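Local coordinates for Lmo0181 protein (Listeria monocytogenes serovar 1/2a, PDB 5F7V) that binds cycloalternan, and probably delivers this cyclic glucan to an ABC transporter for uptake across the cell membrane, at residues 308-321 and 329-342. Numbering follows the deposited sequence.
Sequences EEAAKIRIDNNWEL and ILQPYLDATPPDNR. With GLC (alpha-D-glucopyranose), chain B.
Ile-315 fits as a knob among Ile-329, Leu-330, Pro-332 and Tyr-333, its CG2 lying 3.8 Å from Pro-332 CB, while Ile-329 is received by Glu-308, Ala-311, Lys-312 and Ile-315. Small Ala-311 leaves room for Ile-329 CG2; the short helix axes run nearly parallel (4°), 8.8 Å apart. Beyond this seam the Tyr-333 ring is sandwiched: Leu-321 CD2 sits 3.7 Å from the ring centroid in a CH-pi contact, and Arg-342 NH1 lies over the opposite face. Tyr-333 directs its ring between them with CG opposite the backbone N (chi1 -171°). Its hydroxyl donates to a water that donates to Asn-318 O.

The guanidinium of Arg-342 grips one atom, Asn-318 OD1, end-on through NH1 (2.9 Å) and NH2 (3.1 Å), both from the same face of the amide. Pro-338 O and Pro-339 O accept from NH2 and NE and hold the guanidinium in place. Asn-318 suits its place because asparagine tolerates positive phi: it is C-prime of the Schellman motif ending helix 308-316. Just beyond, Glu-320 OE2 accepts a 2.6 Å bond from glucose O2, while its OE1 meets Ser-126. The paired helices thus back a loop of the sugar-binding cleft in a periplasmic-binding-protein fold.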
# COMPACT_ATOMS: atom_id res chain seq x y z
N GLU A 308 -12.57 11.91 15.54
CA GLU A 308 -11.28 12.28 16.15
C GLU A 308 -10.75 11.22 17.10
O GLU A 308 -9.55 11.00 17.18
CB GLU A 308 -11.41 13.60 16.87
CG GLU A 308 -11.46 14.79 15.93
CD GLU A 308 -10.81 16.02 16.56
OE1 GLU A 308 -11.48 17.05 16.74
OE2 GLU A 308 -9.62 15.96 16.91
N GLU A 309 -11.65 10.55 17.81
CA GLU A 309 -11.21 9.47 18.68
C GLU A 309 -10.61 8.35 17.83
O GLU A 309 -9.59 7.77 18.22
CB GLU A 309 -12.34 9.04 19.64
CG GLU A 309 -12.15 7.74 20.44
CD GLU A 309 -11.05 7.77 21.48
OE1 GLU A 309 -10.42 8.83 21.75
OE2 GLU A 309 -10.82 6.68 22.08
N ALA A 310 -11.23 8.00 16.71
CA ALA A 310 -10.66 7.00 15.82
C ALA A 310 -9.29 7.43 15.32
O ALA A 310 -8.37 6.63 15.29
CB ALA A 310 -11.58 6.70 14.67
N ALA A 311 -9.14 8.71 14.98
CA ALA A 311 -7.87 9.22 14.45
C ALA A 311 -6.81 9.14 15.54
O ALA A 311 -5.70 8.76 15.25
CB ALA A 311 -8.01 10.64 13.92
N LYS A 312 -7.18 9.46 16.78
CA LYS A 312 -6.20 9.39 17.87
C LYS A 312 -5.76 7.95 18.14
O LYS A 312 -4.58 7.73 18.43
CB LYS A 312 -6.80 9.97 19.14
CG LYS A 312 -6.92 11.47 19.05
CD LYS A 312 -7.86 12.00 20.11
CE LYS A 312 -7.75 13.50 20.25
NZ LYS A 312 -8.81 14.02 21.15
N ILE A 313 -6.68 6.99 18.04
CA ILE A 313 -6.33 5.58 18.18
C ILE A 313 -5.36 5.15 17.08
O ILE A 313 -4.39 4.46 17.35
CB ILE A 313 -7.59 4.70 18.19
CG1 ILE A 313 -8.44 4.91 19.45
CG2 ILE A 313 -7.24 3.22 18.05
CD1 ILE A 313 -9.86 4.41 19.26
N ARG A 314 -5.68 5.57 15.86
CA ARG A 314 -4.87 5.22 14.72
C ARG A 314 -3.44 5.72 14.91
O ARG A 314 -2.49 5.00 14.64
CB ARG A 314 -5.52 5.82 13.47
CG ARG A 314 -4.78 5.40 12.24
CD ARG A 314 -5.53 5.72 10.98
NE ARG A 314 -6.74 4.94 10.78
CZ ARG A 314 -6.79 3.74 10.21
NH1 ARG A 314 -7.98 3.21 10.04
NH2 ARG A 314 -5.70 3.12 9.78
N ILE A 315 -3.31 7.00 15.25
CA ILE A 315 -2.03 7.62 15.51
C ILE A 315 -1.27 6.90 16.62
O ILE A 315 -0.09 6.57 16.47
CB ILE A 315 -2.21 9.13 15.80
CG1 ILE A 315 -2.66 9.93 14.57
CG2 ILE A 315 -0.96 9.72 16.45
CD1 ILE A 315 -1.61 10.17 13.50
N ASP A 316 -1.96 6.64 17.71
CA ASP A 316 -1.30 5.96 18.82
C ASP A 316 -0.73 4.59 18.47
O ASP A 316 0.29 4.18 19.03
CB ASP A 316 -2.26 5.78 20.00
CG ASP A 316 -1.54 5.35 21.25
OD1 ASP A 316 -0.58 6.04 21.65
OD2 ASP A 316 -1.92 4.29 21.79
N ASN A 317 -1.37 3.92 17.53
CA ASN A 317 -0.96 2.59 17.10
C ASN A 317 -0.09 2.55 15.84
O ASN A 317 0.20 1.44 15.36
CB ASN A 317 -2.22 1.72 16.96
CG ASN A 317 -2.79 1.38 18.32
OD1 ASN A 317 -2.24 0.53 19.05
ND2 ASN A 317 -3.81 2.10 18.74
N ASN A 318 0.32 3.70 15.33
CA ASN A 318 1.13 3.81 14.11
C ASN A 318 0.45 3.15 12.92
O ASN A 318 1.14 2.69 12.01
CB ASN A 318 2.51 3.19 14.29
CG ASN A 318 3.32 3.88 15.36
OD1 ASN A 318 3.59 5.08 15.27
ND2 ASN A 318 3.73 3.13 16.37
N TRP A 319 -0.88 3.10 12.91
CA TRP A 319 -1.62 2.30 11.93
C TRP A 319 -1.88 3.12 10.68
O TRP A 319 -2.94 3.68 10.47
CB TRP A 319 -2.88 1.72 12.56
CG TRP A 319 -3.69 0.91 11.61
CD1 TRP A 319 -3.29 0.31 10.45
CD2 TRP A 319 -5.09 0.65 11.74
NE1 TRP A 319 -4.35 -0.32 9.88
CE2 TRP A 319 -5.48 -0.13 10.64
CE3 TRP A 319 -6.06 0.99 12.69
CZ2 TRP A 319 -6.81 -0.54 10.46
CZ3 TRP A 319 -7.36 0.55 12.50
CH2 TRP A 319 -7.72 -0.20 11.40
N GLU A 320 -0.85 3.22 9.85
CA GLU A 320 -0.87 4.10 8.66
C GLU A 320 -1.11 5.53 9.16
O GLU A 320 -0.66 5.86 10.25
CB GLU A 320 -1.84 3.63 7.59
CG GLU A 320 -1.50 2.21 7.13
CD GLU A 320 -2.24 1.75 5.91
OE1 GLU A 320 -3.14 2.49 5.39
OE2 GLU A 320 -1.92 0.61 5.50
N LEU A 321 -1.78 6.38 8.39
CA LEU A 321 -2.11 7.75 8.77
C LEU A 321 -3.60 7.92 8.63
O LEU A 321 -4.20 7.41 7.70
CB LEU A 321 -1.34 8.75 7.89
CG LEU A 321 0.18 8.78 8.06
CD1 LEU A 321 0.80 9.62 6.96
CD2 LEU A 321 0.57 9.30 9.43
N ILE A 329 -3.52 16.36 15.89
CA ILE A 329 -3.75 14.94 15.73
C ILE A 329 -2.49 14.21 15.24
O ILE A 329 -2.20 13.12 15.72
CB ILE A 329 -4.94 14.68 14.78
CG1 ILE A 329 -6.25 15.14 15.44
CG2 ILE A 329 -5.05 13.21 14.34
CD1 ILE A 329 -6.79 14.23 16.53
N LEU A 330 -1.75 14.80 14.31
CA LEU A 330 -0.56 14.17 13.76
C LEU A 330 0.70 14.25 14.61
O LEU A 330 1.62 13.45 14.44
CB LEU A 330 -0.19 14.76 12.39
CG LEU A 330 -1.02 14.38 11.17
CD1 LEU A 330 -0.66 15.20 9.93
CD2 LEU A 330 -0.78 12.91 10.86
N GLN A 331 0.77 15.23 15.51
CA GLN A 331 2.00 15.43 16.26
C GLN A 331 2.51 14.19 17.00
O GLN A 331 3.72 13.95 16.91
CB GLN A 331 1.85 16.59 17.24
CG GLN A 331 3.17 17.08 17.84
CD GLN A 331 4.17 17.51 16.77
OE1 GLN A 331 3.84 18.23 15.85
NE2 GLN A 331 5.40 17.04 16.88
N PRO A 332 1.67 13.40 17.69
CA PRO A 332 2.22 12.22 18.36
C PRO A 332 2.88 11.25 17.38
O PRO A 332 3.83 10.56 17.76
CB PRO A 332 1.00 11.62 19.09
CG PRO A 332 0.07 12.77 19.29
CD PRO A 332 0.24 13.60 18.05
N TYR A 333 2.42 11.18 16.13
CA TYR A 333 3.10 10.34 15.13
C TYR A 333 4.49 10.83 14.80
O TYR A 333 5.39 10.03 14.59
CB TYR A 333 2.24 10.28 13.86
CG TYR A 333 2.70 9.28 12.84
CD1 TYR A 333 3.69 9.58 11.91
CD2 TYR A 333 2.17 8.00 12.79
CE1 TYR A 333 4.10 8.66 10.97
CE2 TYR A 333 2.58 7.06 11.86
CZ TYR A 333 3.55 7.39 10.95
OH TYR A 333 3.97 6.49 10.02
N LEU A 334 4.66 12.14 14.73
CA LEU A 334 5.98 12.72 14.47
C LEU A 334 6.91 12.51 15.68
O LEU A 334 8.13 12.35 15.50
CB LEU A 334 5.86 14.21 14.18
CG LEU A 334 5.33 14.58 12.80
CD1 LEU A 334 5.06 16.08 12.80
CD2 LEU A 334 6.35 14.14 11.75
N ASP A 335 6.35 12.45 16.88
CA ASP A 335 7.16 12.34 18.08
C ASP A 335 7.44 10.90 18.50
O ASP A 335 8.31 10.63 19.34
CB ASP A 335 6.47 13.07 19.24
CG ASP A 335 6.44 14.59 19.05
OD1 ASP A 335 7.23 15.13 18.24
OD2 ASP A 335 5.64 15.27 19.71
N ALA A 336 6.70 9.98 17.91
CA ALA A 336 6.85 8.57 18.24
C ALA A 336 8.11 7.97 17.62
O ALA A 336 8.60 8.38 16.57
CB ALA A 336 5.62 7.82 17.72
N THR A 337 8.66 7.00 18.33
CA THR A 337 9.88 6.31 17.87
C THR A 337 9.90 4.87 18.42
O THR A 337 9.39 4.68 19.53
CB THR A 337 11.15 7.09 18.28
OG1 THR A 337 12.32 6.44 17.77
CG2 THR A 337 11.30 7.29 19.79
N PRO A 338 10.46 3.91 17.71
CA PRO A 338 11.07 4.00 16.40
C PRO A 338 10.01 4.06 15.28
O PRO A 338 8.86 3.72 15.48
CB PRO A 338 11.90 2.71 16.36
CG PRO A 338 11.07 1.71 17.12
CD PRO A 338 10.57 2.54 18.26
N PRO A 339 10.38 4.49 14.08
CA PRO A 339 11.71 5.00 13.73
C PRO A 339 11.79 6.49 14.12
O PRO A 339 10.76 7.16 14.26
CB PRO A 339 11.72 4.85 12.21
CG PRO A 339 10.29 5.13 11.78
CD PRO A 339 9.50 4.46 12.88
N ASP A 340 13.00 7.00 14.27
CA ASP A 340 13.19 8.42 14.56
C ASP A 340 12.79 9.34 13.43
O ASP A 340 12.22 10.41 13.68
CB ASP A 340 14.64 8.71 14.93
CG ASP A 340 15.05 8.19 16.30
OD1 ASP A 340 14.24 8.15 17.24
OD2 ASP A 340 16.24 7.88 16.46
N ASN A 341 13.10 8.95 12.19
CA ASN A 341 12.94 9.89 11.07
C ASN A 341 11.54 9.84 10.48
O ASN A 341 11.36 9.59 9.29
CB ASN A 341 14.00 9.59 10.02
CG ASN A 341 14.06 10.65 8.95
OD1 ASN A 341 13.69 11.80 9.19
ND2 ASN A 341 14.52 10.28 7.76
N ARG A 342 10.55 10.09 11.34
CA ARG A 342 9.16 10.15 10.94
C ARG A 342 8.92 11.18 9.83
O ARG A 342 8.04 10.97 8.98
CB ARG A 342 8.28 10.47 12.17
CG ARG A 342 8.30 9.46 13.32
CD ARG A 342 7.68 8.17 12.88
NE ARG A 342 7.63 7.12 13.90
CZ ARG A 342 6.54 6.60 14.44
NH1 ARG A 342 5.35 7.05 14.09
NH2 ARG A 342 6.65 5.56 15.26
C1 GLC B . -1.14 -1.61 2.27
C2 GLC B . -2.16 -0.49 2.19
C3 GLC B . -3.05 -0.68 0.98
C4 GLC B . -2.22 -0.88 -0.28
C5 GLC B . -1.25 -2.04 -0.09
C6 GLC B . -0.29 -2.21 -1.27
O2 GLC B . -2.93 -0.49 3.40
O3 GLC B . -3.85 0.49 0.84
O4 GLC B . -3.11 -1.23 -1.34
O5 GLC B . -0.41 -1.76 1.06
O6 GLC B . 0.65 -3.21 -0.82
O HOH W 1 2.69 4.05 10.24